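Local coordinates for protein NADPH-quinone reductase (Pediococcus pentosaceus ATCC 25745, PDB 3HA2) that probably transfers electrons from NAD(P)H to quinones with the help of bound FMN, as flavodoxin-like quinone reductases do, this chain being its flavodoxin-like domain, at residues A38-E43 against K71-T76; F59-Y64 against V99-N104; H86-E91 against K131-Y136. All coordinates share one frame; numbering follows the deposited sequence.

Contact 1: A38-E43 against K71-T76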
loop_
_atom_site.group_PDB
_atom_site.type_symbol
_atom_site.label_atom_id
_atom_site.label_comp_id
_atom_site.label_asym_id
_atom_site.label_seq_id
_atom_site.Cartn_x
_atom_site.Cartn_y
_atom_site.Cartn_z
ATOM N N ALA A 38 -15.376 5.939 6.817
ATOM C CA ALA A 38 -15.149 4.532 7.120
ATOM C C ALA A 38 -16.261 3.659 6.540
ATOM O O ALA A 38 -16.012 2.520 6.148
ATOM C CB ALA A 38 -15.016 4.314 8.628
ATOM N N ASP A 39 -17.460 4.218 6.427
ATOM C CA ASP A 39 -18.599 3.460 5.902
ATOM C C ASP A 39 -19.010 3.899 4.488
ATOM O O ASP A 39 -20.196 4.013 4.183
ATOM C CB ASP A 39 -19.767 3.512 6.889
ATOM C CG ASP A 39 -20.289 4.927 7.119
ATOM O OD1 ASP A 39 -19.528 5.903 6.929
ATOM O OD2 ASP A 39 -21.469 5.066 7.495
ATOM N N PHE A 40 -18.020 4.145 3.619
ATOM C CA PHE A 40 -18.319 4.529 2.233
ATOM C C PHE A 40 -19.169 3.492 1.508
ATOM O O PHE A 40 -19.158 2.296 1.854
ATOM C CB PHE A 40 -17.045 4.820 1.426
ATOM C CG PHE A 40 -16.142 3.629 1.245
ATOM C CD1 PHE A 40 -16.327 2.742 0.184
ATOM C CD2 PHE A 40 -15.075 3.415 2.117
ATOM C CE1 PHE A 40 -15.493 1.647 0.008
ATOM C CE2 PHE A 40 -14.220 2.312 1.938
ATOM C CZ PHE A 40 -14.437 1.435 0.878
ATOM N N ASN A 41 -19.900 3.960 0.505
ATOM C CA ASN A 41 -20.806 3.103 -0.261
ATOM C C ASN A 41 -20.229 2.943 -1.654
ATOM O O ASN A 41 -19.961 3.946 -2.316
ATOM C CB ASN A 41 -22.168 3.774 -0.352
ATOM C CG ASN A 41 -23.164 2.941 -1.096
ATOM O OD1 ASN A 41 -23.865 2.110 -0.503
ATOM N ND2 ASN A 41 -23.252 3.152 -2.406
ATOM N N VAL A 42 -20.048 1.704 -2.107
ATOM C CA VAL A 42 -19.345 1.459 -3.382
ATOM C C VAL A 42 -20.036 2.140 -4.557
ATOM O O VAL A 42 -19.372 2.815 -5.360
ATOM C CB VAL A 42 -19.145 -0.061 -3.650
ATOM C CG1 VAL A 42 -18.641 -0.314 -5.091
ATOM C CG2 VAL A 42 -18.147 -0.636 -2.644
ATOM N N GLU A 43 -21.360 1.958 -4.655
ATOM C CA GLU A 43 -22.149 2.555 -5.744
ATOM C C GLU A 43 -22.019 4.084 -5.811
ATOM O O GLU A 43 -21.826 4.637 -6.896
ATOM C CB GLU A 43 -23.615 2.111 -5.650
ATOM C CG GLU A 43 -24.495 2.590 -6.808
ATOM C CD GLU A 43 -25.932 2.104 -6.703
ATOM O OE1 GLU A 43 -26.325 1.539 -5.646
ATOM O OE2 GLU A 43 -26.693 2.289 -7.689
ATOM N N LYS A 71 -6.682 2.196 0.993
ATOM C CA LYS A 71 -6.429 0.897 0.392
ATOM C C LYS A 71 -7.734 0.098 0.361
ATOM O O LYS A 71 -8.018 -0.592 -0.616
ATOM C CB LYS A 71 -5.367 0.127 1.181
ATOM C CG LYS A 71 -4.933 -1.156 0.503
ATOM C CD LYS A 71 -4.169 -0.820 -0.788
ATOM C CE LYS A 71 -4.640 -1.645 -1.974
ATOM N NZ LYS A 71 -4.511 -3.126 -1.804
ATOM N N GLN A 72 -8.537 0.213 1.423
ATOM C CA GLN A 72 -9.847 -0.448 1.440
ATOM C C GLN A 72 -10.751 0.053 0.308
ATOM O O GLN A 72 -11.443 -0.731 -0.330
ATOM C CB GLN A 72 -10.551 -0.293 2.785
ATOM C CG GLN A 72 -11.811 -1.180 2.935
ATOM C CD GLN A 72 -11.465 -2.663 2.925
ATOM O OE1 GLN A 72 -11.444 -3.306 1.876
ATOM N NE2 GLN A 72 -11.119 -3.192 4.089
ATOM N N TRP A 73 -10.732 1.362 0.065
ATOM C CA TRP A 73 -11.526 1.960 -1.024
ATOM C C TRP A 73 -11.047 1.429 -2.368
ATOM O O TRP A 73 -11.856 1.065 -3.221
ATOM C CB TRP A 73 -11.382 3.481 -0.918
ATOM C CG TRP A 73 -12.110 4.350 -1.909
ATOM C CD1 TRP A 73 -13.367 4.876 -1.788
ATOM C CD2 TRP A 73 -11.558 4.895 -3.101
ATOM N NE1 TRP A 73 -13.646 5.687 -2.870
ATOM C CE2 TRP A 73 -12.556 5.698 -3.700
ATOM C CE3 TRP A 73 -10.331 4.731 -3.761
ATOM C CZ2 TRP A 73 -12.353 6.375 -4.909
ATOM C CZ3 TRP A 73 -10.118 5.430 -4.968
ATOM C CH2 TRP A 73 -11.138 6.229 -5.524
HETATM N N MSE A 74 -9.730 1.339 -2.544
HETATM C CA MSE A 74 -9.164 0.785 -3.771
HETATM C C MSE A 74 -9.632 -0.664 -3.960
HETATM O O MSE A 74 -10.075 -1.036 -5.040
HETATM C CB MSE A 74 -7.625 0.834 -3.744
HETATM C CG MSE A 74 -7.041 2.230 -3.714
HETATM SE SE MSE A 74 -7.164 3.047 -5.491
HETATM C CE MSE A 74 -6.091 1.762 -6.499
ATOM N N ASP A 75 -9.545 -1.460 -2.888
ATOM C CA ASP A 75 -9.858 -2.902 -2.927
ATOM C C ASP A 75 -11.336 -3.174 -3.235
ATOM O O ASP A 75 -11.675 -4.203 -3.831
ATOM C CB ASP A 75 -9.500 -3.566 -1.578
ATOM C CG ASP A 75 -7.984 -3.650 -1.305
ATOM O OD1 ASP A 75 -7.178 -3.361 -2.205
ATOM O OD2 ASP A 75 -7.616 -4.020 -0.162
ATOM N N THR A 76 -12.215 -2.270 -2.811
ATOM C CA THR A 76 -13.655 -2.525 -2.818
ATOM C C THR A 76 -14.395 -1.751 -3.920
ATOM O O THR A 76 -15.308 -2.276 -4.553
ATOM C CB THR A 76 -14.261 -2.210 -1.420
ATOM O OG1 THR A 76 -13.508 -2.896 -0.400
ATOM C CG2 THR A 76 -15.673 -2.692 -1.332
#

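Contact 2: F59-Y64 against V99-N104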
loop_
_atom_site.group_PDB
_atom_site.type_symbol
_atom_site.label_atom_id
_atom_site.label_comp_id
_atom_site.label_asym_id
_atom_site.label_seq_id
_atom_site.Cartn_x
_atom_site.Cartn_y
_atom_site.Cartn_z
ATOM N N PHE A 59 -3.685 12.065 0.582
ATOM C CA PHE A 59 -3.474 11.299 1.810
ATOM C C PHE A 59 -2.102 11.536 2.442
ATOM O O PHE A 59 -1.167 11.952 1.756
ATOM C CB PHE A 59 -3.658 9.801 1.503
ATOM C CG PHE A 59 -2.732 9.265 0.406
ATOM C CD1 PHE A 59 -3.111 9.282 -0.945
ATOM C CD2 PHE A 59 -1.478 8.750 0.734
ATOM C CE1 PHE A 59 -2.251 8.795 -1.951
ATOM C CE2 PHE A 59 -0.615 8.250 -0.264
ATOM C CZ PHE A 59 -1.007 8.271 -1.607
ATOM N N PRO A 60 -1.979 11.251 3.747
ATOM C CA PRO A 60 -0.666 11.256 4.403
ATOM C C PRO A 60 0.071 9.944 4.175
ATOM O O PRO A 60 -0.540 8.875 4.075
ATOM C CB PRO A 60 -1.022 11.431 5.874
ATOM C CG PRO A 60 -2.343 10.743 6.017
ATOM C CD PRO A 60 -3.072 10.964 4.698
ATOM N N LEU A 61 1.387 10.024 4.095
ATOM C CA LEU A 61 2.190 8.836 3.875
ATOM C C LEU A 61 2.348 8.108 5.232
ATOM O O LEU A 61 2.857 8.682 6.208
ATOM C CB LEU A 61 3.542 9.254 3.291
ATOM C CG LEU A 61 4.461 8.161 2.772
ATOM C CD1 LEU A 61 3.921 7.640 1.444
ATOM C CD2 LEU A 61 5.908 8.663 2.639
ATOM N N TYR A 62 1.856 6.877 5.300
ATOM C CA TYR A 62 1.941 6.069 6.520
ATOM C C TYR A 62 2.786 4.849 6.164
ATOM O O TYR A 62 2.395 4.065 5.294
ATOM C CB TYR A 62 0.541 5.603 6.937
ATOM C CG TYR A 62 -0.315 6.631 7.658
ATOM C CD1 TYR A 62 0.106 7.947 7.792
ATOM C CD2 TYR A 62 -1.548 6.274 8.206
ATOM C CE1 TYR A 62 -0.654 8.892 8.447
ATOM C CE2 TYR A 62 -2.323 7.223 8.877
ATOM C CZ TYR A 62 -1.863 8.532 8.972
ATOM O OH TYR A 62 -2.595 9.509 9.610
ATOM N N TRP A 63 3.935 4.691 6.821
ATOM C CA TRP A 63 4.883 3.617 6.445
ATOM C C TRP A 63 5.041 3.452 4.927
ATOM O O TRP A 63 4.864 2.350 4.378
ATOM C CB TRP A 63 4.526 2.265 7.104
ATOM C CG TRP A 63 4.739 2.266 8.609
ATOM C CD1 TRP A 63 3.783 2.080 9.563
ATOM C CD2 TRP A 63 5.974 2.488 9.313
ATOM N NE1 TRP A 63 4.346 2.166 10.816
ATOM C CE2 TRP A 63 5.686 2.410 10.695
ATOM C CE3 TRP A 63 7.296 2.726 8.910
ATOM C CZ2 TRP A 63 6.674 2.575 11.691
ATOM C CZ3 TRP A 63 8.280 2.894 9.898
ATOM C CH2 TRP A 63 7.960 2.817 11.272
ATOM N N TYR A 64 5.376 4.564 4.270
ATOM C CA TYR A 64 5.738 4.607 2.859
ATOM C C TYR A 64 4.590 4.241 1.903
ATOM O O TYR A 64 4.837 3.930 0.742
ATOM C CB TYR A 64 6.985 3.732 2.611
ATOM C CG TYR A 64 8.069 4.030 3.604
ATOM C CD1 TYR A 64 8.867 5.161 3.464
ATOM C CD2 TYR A 64 8.280 3.200 4.703
ATOM C CE1 TYR A 64 9.861 5.454 4.364
ATOM C CE2 TYR A 64 9.260 3.494 5.632
ATOM C CZ TYR A 64 10.052 4.618 5.451
ATOM O OH TYR A 64 11.028 4.915 6.371
ATOM N N VAL A 99 0.334 13.682 -1.815
ATOM C CA VAL A 99 0.808 12.873 -0.690
ATOM C C VAL A 99 1.609 13.719 0.284
ATOM O O VAL A 99 2.550 14.397 -0.108
ATOM C CB VAL A 99 1.611 11.604 -1.166
ATOM C CG1 VAL A 99 2.796 11.979 -2.100
ATOM C CG2 VAL A 99 2.079 10.791 0.030
ATOM N N SER A 100 1.202 13.719 1.548
ATOM C CA SER A 100 1.866 14.574 2.519
ATOM C C SER A 100 2.740 13.727 3.441
ATOM O O SER A 100 2.417 12.555 3.724
ATOM C CB SER A 100 0.845 15.429 3.280
ATOM O OG SER A 100 -0.040 14.605 3.995
ATOM N N THR A 101 3.877 14.290 3.845
ATOM C CA THR A 101 4.801 13.588 4.731
ATOM C C THR A 101 5.246 14.552 5.838
ATOM O O THR A 101 5.246 15.743 5.636
ATOM C CB THR A 101 6.073 13.058 3.987
ATOM O OG1 THR A 101 7.056 14.094 3.901
ATOM C CG2 THR A 101 5.763 12.555 2.592
ATOM N N GLY A 102 5.590 14.013 7.002
ATOM C CA GLY A 102 6.205 14.784 8.076
ATOM C C GLY A 102 7.729 14.794 7.966
ATOM O O GLY A 102 8.412 15.359 8.824
ATOM N N ASP A 103 8.262 14.155 6.925
ATOM C CA ASP A 103 9.707 14.116 6.685
ATOM C C ASP A 103 10.120 15.134 5.641
ATOM O O ASP A 103 9.345 15.455 4.736
ATOM C CB ASP A 103 10.125 12.721 6.193
ATOM C CG ASP A 103 9.748 11.626 7.164
ATOM O OD1 ASP A 103 10.178 11.693 8.334
ATOM O OD2 ASP A 103 9.018 10.697 6.758
ATOM N N ASN A 104 11.352 15.630 5.760
ATOM C CA ASN A 104 11.918 16.506 4.752
ATOM C C ASN A 104 11.939 15.791 3.401
ATOM O O ASN A 104 12.232 14.598 3.329
ATOM C CB ASN A 104 13.330 16.945 5.143
ATOM C CG ASN A 104 13.828 18.094 4.302
ATOM O OD1 ASN A 104 14.133 17.926 3.127
ATOM N ND2 ASN A 104 13.915 19.287 4.902
HETATM O O HOH W 1 -2.069 15.097 1.447
#

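Contact 3: H86-E91 against K131-Y136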
loop_
_atom_site.group_PDB
_atom_site.type_symbol
_atom_site.label_atom_id
_atom_site.label_comp_id
_atom_site.label_asym_id
_atom_site.label_seq_id
_atom_site.Cartn_x
_atom_site.Cartn_y
_atom_site.Cartn_z
ATOM N N HIS A 86 -14.911 -5.697 -18.860
ATOM C CA HIS A 86 -15.388 -5.180 -20.141
ATOM C C HIS A 86 -15.859 -3.728 -20.076
ATOM O O HIS A 86 -16.457 -3.227 -21.028
ATOM C CB HIS A 86 -16.480 -6.087 -20.701
ATOM C CG HIS A 86 -15.964 -7.420 -21.147
ATOM N ND1 HIS A 86 -15.884 -8.507 -20.300
ATOM C CD2 HIS A 86 -15.456 -7.828 -22.333
ATOM C CE1 HIS A 86 -15.370 -9.533 -20.955
ATOM N NE2 HIS A 86 -15.101 -9.147 -22.190
ATOM N N GLN A 87 -15.563 -3.050 -18.967
ATOM C CA GLN A 87 -16.020 -1.682 -18.756
ATOM C C GLN A 87 -14.897 -0.644 -18.799
ATOM O O GLN A 87 -15.047 0.395 -19.445
ATOM C CB GLN A 87 -16.758 -1.585 -17.427
ATOM C CG GLN A 87 -17.388 -0.239 -17.169
ATOM C CD GLN A 87 -18.253 -0.232 -15.934
ATOM O OE1 GLN A 87 -18.467 -1.268 -15.289
ATOM N NE2 GLN A 87 -18.757 0.946 -15.589
ATOM N N TYR A 88 -13.788 -0.926 -18.120
ATOM C CA TYR A 88 -12.671 0.029 -17.997
ATOM C C TYR A 88 -13.215 1.434 -17.774
ATOM O O TYR A 88 -12.989 2.336 -18.584
ATOM C CB TYR A 88 -11.751 -0.007 -19.234
ATOM C CG TYR A 88 -10.791 -1.167 -19.213
ATOM C CD1 TYR A 88 -9.527 -1.039 -18.643
ATOM C CD2 TYR A 88 -11.166 -2.411 -19.711
ATOM C CE1 TYR A 88 -8.646 -2.106 -18.597
ATOM C CE2 TYR A 88 -10.289 -3.488 -19.677
ATOM C CZ TYR A 88 -9.038 -3.327 -19.117
ATOM O OH TYR A 88 -8.169 -4.389 -19.077
ATOM N N ALA A 89 -13.945 1.589 -16.668
ATOM C CA ALA A 89 -14.716 2.796 -16.390
ATOM C C ALA A 89 -13.849 4.047 -16.330
ATOM O O ALA A 89 -14.315 5.151 -16.644
ATOM C CB ALA A 89 -15.494 2.632 -15.089
ATOM N N LEU A 90 -12.585 3.857 -15.959
ATOM C CA LEU A 90 -11.659 4.969 -15.728
ATOM C C LEU A 90 -10.841 5.368 -16.940
ATOM O O LEU A 90 -10.052 6.312 -16.859
ATOM C CB LEU A 90 -10.729 4.640 -14.552
ATOM C CG LEU A 90 -11.454 4.140 -13.291
ATOM C CD1 LEU A 90 -10.451 3.610 -12.288
ATOM C CD2 LEU A 90 -12.314 5.233 -12.667
ATOM N N GLU A 91 -11.043 4.685 -18.070
ATOM C CA GLU A 91 -10.190 4.909 -19.247
ATOM C C GLU A 91 -10.201 6.368 -19.680
ATOM O O GLU A 91 -11.265 6.941 -19.883
ATOM C CB GLU A 91 -10.636 4.036 -20.427
ATOM C CG GLU A 91 -9.738 4.194 -21.655
ATOM C CD GLU A 91 -10.100 3.243 -22.781
ATOM O OE1 GLU A 91 -11.143 2.543 -22.684
ATOM O OE2 GLU A 91 -9.330 3.197 -23.765
ATOM N N LYS A 131 -2.876 0.047 -15.640
ATOM C CA LYS A 131 -3.788 -1.077 -15.807
ATOM C C LYS A 131 -5.187 -0.645 -16.222
ATOM O O LYS A 131 -5.846 -1.317 -17.029
ATOM C CB LYS A 131 -3.860 -1.894 -14.526
ATOM C CG LYS A 131 -4.729 -3.167 -14.621
ATOM C CD LYS A 131 -4.105 -4.188 -15.557
ATOM C CE LYS A 131 -4.710 -5.563 -15.349
ATOM N NZ LYS A 131 -3.950 -6.569 -16.140
ATOM N N THR A 132 -5.642 0.466 -15.657
ATOM C CA THR A 132 -6.999 0.950 -15.877
ATOM C C THR A 132 -7.081 1.960 -17.027
ATOM O O THR A 132 -8.139 2.557 -17.248
ATOM C CB THR A 132 -7.589 1.553 -14.572
ATOM O OG1 THR A 132 -6.718 2.571 -14.075
ATOM C CG2 THR A 132 -7.705 0.482 -13.486
ATOM N N LYS A 133 -5.963 2.160 -17.735
ATOM C CA LYS A 133 -5.887 3.066 -18.896
ATOM C C LYS A 133 -6.117 4.546 -18.543
ATOM O O LYS A 133 -6.637 5.325 -19.362
ATOM C CB LYS A 133 -6.842 2.623 -20.024
ATOM C CG LYS A 133 -6.676 1.159 -20.424
ATOM C CD LYS A 133 -7.624 0.741 -21.566
ATOM C CE LYS A 133 -7.386 -0.729 -21.911
ATOM N NZ LYS A 133 -8.267 -1.238 -23.017
HETATM N N MSE A 134 -5.730 4.905 -17.319
HETATM C CA MSE A 134 -5.732 6.293 -16.861
HETATM C C MSE A 134 -4.399 6.960 -17.212
HETATM O O MSE A 134 -3.401 6.272 -17.428
HETATM C CB MSE A 134 -5.935 6.341 -15.346
HETATM C CG MSE A 134 -7.264 5.806 -14.888
HETATM SE SE MSE A 134 -7.416 5.935 -12.942
HETATM C CE MSE A 134 -8.069 7.792 -12.820
HETATM N N MSE A 135 -4.405 8.290 -17.269
HETATM C CA MSE A 135 -3.216 9.097 -17.432
HETATM C C MSE A 135 -2.669 9.490 -16.053
HETATM O O MSE A 135 -3.311 10.226 -15.315
HETATM C CB MSE A 135 -3.561 10.358 -18.240
HETATM C CG MSE A 135 -2.505 11.436 -18.204
HETATM SE SE MSE A 135 -0.890 10.836 -19.119
HETATM C CE MSE A 135 -1.575 10.753 -20.966
ATOM N N TYR A 136 -1.482 9.007 -15.720
ATOM C CA TYR A 136 -0.855 9.295 -14.429
ATOM C C TYR A 136 -0.153 10.647 -14.478
ATOM O O TYR A 136 0.732 10.881 -15.334
ATOM C CB TYR A 136 0.174 8.208 -14.151
ATOM C CG TYR A 136 0.703 8.120 -12.752
ATOM C CD1 TYR A 136 -0.156 7.834 -11.675
ATOM C CD2 TYR A 136 2.069 8.255 -12.495
ATOM C CE1 TYR A 136 0.326 7.701 -10.379
ATOM C CE2 TYR A 136 2.569 8.112 -11.173
ATOM C CZ TYR A 136 1.681 7.841 -10.138
ATOM O OH TYR A 136 2.135 7.671 -8.864
#

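Contact 1: A38-E43 against K71-T76
The side chains of Phe40 and Trp73 cross at about a right angle, and their rings form a T-shaped (edge-to-face) stack with planes at 69°. Trp73 supplies the edge: its CG lies anti to the backbone N, which brings CD1 over the centre of one Phe40 face. Phe40 itself has CG in the crowded position between its own N and carbonyl carbon (chi1 64°), and so reaches across to helix 68-77, where its CZ comes 3.5 Å from Trp73 CA. At the edge of the same ring, near its plane, lie Thr76 CB and the carbonyl oxygen Gln72 O. In this doubly wound alpha/beta fold of the flavodoxin type, the contact joins the loop ahead of helix 42-50, with Asn41 as N-cap, to the next helix in the chain. An alanine here removes the face on which the indole edge rests, and would probably loosen the loop from helix 68-77. Beyond the ring, Val42 and Thr76 meet methyl to methyl, tightly, with 3.5 Å between Val42 CG2 and Thr76 CG2. The Thr76 hydroxyl is turned back to its own helix, OG1 donating to Gln72 O at 3.0 Å, while Trp73 NE1 is hydrogen-bonded to Glu45.

Contact 2: F59-Y64 against V99-N104
Strands 54-60 and 94-101 run parallel, Phe59 bridging to Val99 and Pro60 to Ser100, and two backbone hydrogen bonds join their ends: Ser100 N gives to Phe59 O at 3.0 Å, in the carbonyl plane, and Leu61 N to Ser100 O at 2.8 Å, nearly along the C=O axis. Ser100 thus both donates and accepts. On the face that carries Phe59 and Val99, the two side chains lie side by side and point the same way. Val99 CG2, anti to its backbone N, touches Phe59 CE2 at 3.7 Å and is also met by Leu61, whose CB stands 3.9 Å from Val99 CG2. Leu61 then extends along the pair, its CD2 branch reaching Thr101 CG2. Pro60 and Ser100 share the other face, with Pro60 CB 3.8 Å from Ser100 OG. A water bonds weakly to both Phe59 O and Ser100 OG. These strand ends lead into the loops that in flavodoxin-like proteins commonly surround the flavin; a sulfate ion, probably from the crystallisation liquor, lies about 6 Å from the Ser100 side chain. Strand 135-143 flanks the pair beyond Val99 and Thr101, while Ile118 of helix 118-121 packs on Val99 and Met122 on both Phe59 and Leu61.

Contact 3: H86-E91 against K131-Y136
A Schellman motif closes helix 123-131 here, with Lys133 at its C-prime position: positive phi at this residue lets Met134 N return to Ala129 O and Lys133 N to Asn130 O. The chain then turns into strand 135-143, an outermost strand of the flavodoxin-like sheet within this chain. Against the helix end and the link 132-134 lies the type I beta turn Tyr88 to Glu91, in the loop before strand 94-101. Lys133 carries much of the contact, and its side chain can be followed outward from the backbone. Its CB meets Glu91 CG at 3.7 Å. CG, placed anti to the carbonyl carbon (chi1 -52°), comes beside Tyr88 CD1, and the chain beyond it is fully extended. At CD the lysine runs between two partners, with Glu91 CD 3.7 Å away and Tyr88 CD1 also near. CE lies over the Tyr88 face, offset toward the rim, in a CH-pi contact. NZ ends over the same ring, only 2° off the ring normal, a nearly axial cation-pi interaction. Glu91, extended alongside, brings its OE2 to 4.6 Å from Lys133 NZ; this is not direct contact, but the opposite charge would probably favour the ammonium group there. Beneath these polar chains, Leu90 packs into the interior. Its CB touches Met134 CG at 3.7 Å, its CD1 approaches the selenium of that selenomethionine, and Phe128 of helix 123-131 packs on both residues. Thr132 CB lies beside Leu90 CD1, while the Thr132 hydroxyl is hydrogen-bonded to Phe128 O of the preceding helix. Lys133 is also linked through its backbone to Gly92, just past the turn. At the edge of the Tyr88 ring, in its plane, Lys131 O stands 3.3 Å from Tyr88 CE1.

Overall arrangement
From the N terminus, the chain passes strands 3-7 and 31-35 before contact 1 opens at 38-43. It then runs through helix 42-50 and strand 54-60, where contact 2 opens, and contact 1 closes on helix 68-77. Contacts 1 and 2 therefore cross. After helix 80-83 the loop 86-91 opens contact 3; strand 94-101 next closes contact 2, and contact 3 closes only at 131-136, so contacts 2 and 3 also cross, whereas contacts 1 and 3 follow in series. Contact 1 ties the loop and start of helix 42-50 to helix 68-77, contact 2 strand to strand, and contact 3 the loop before strand 94-101 to the end of helix 123-131 and the link after it.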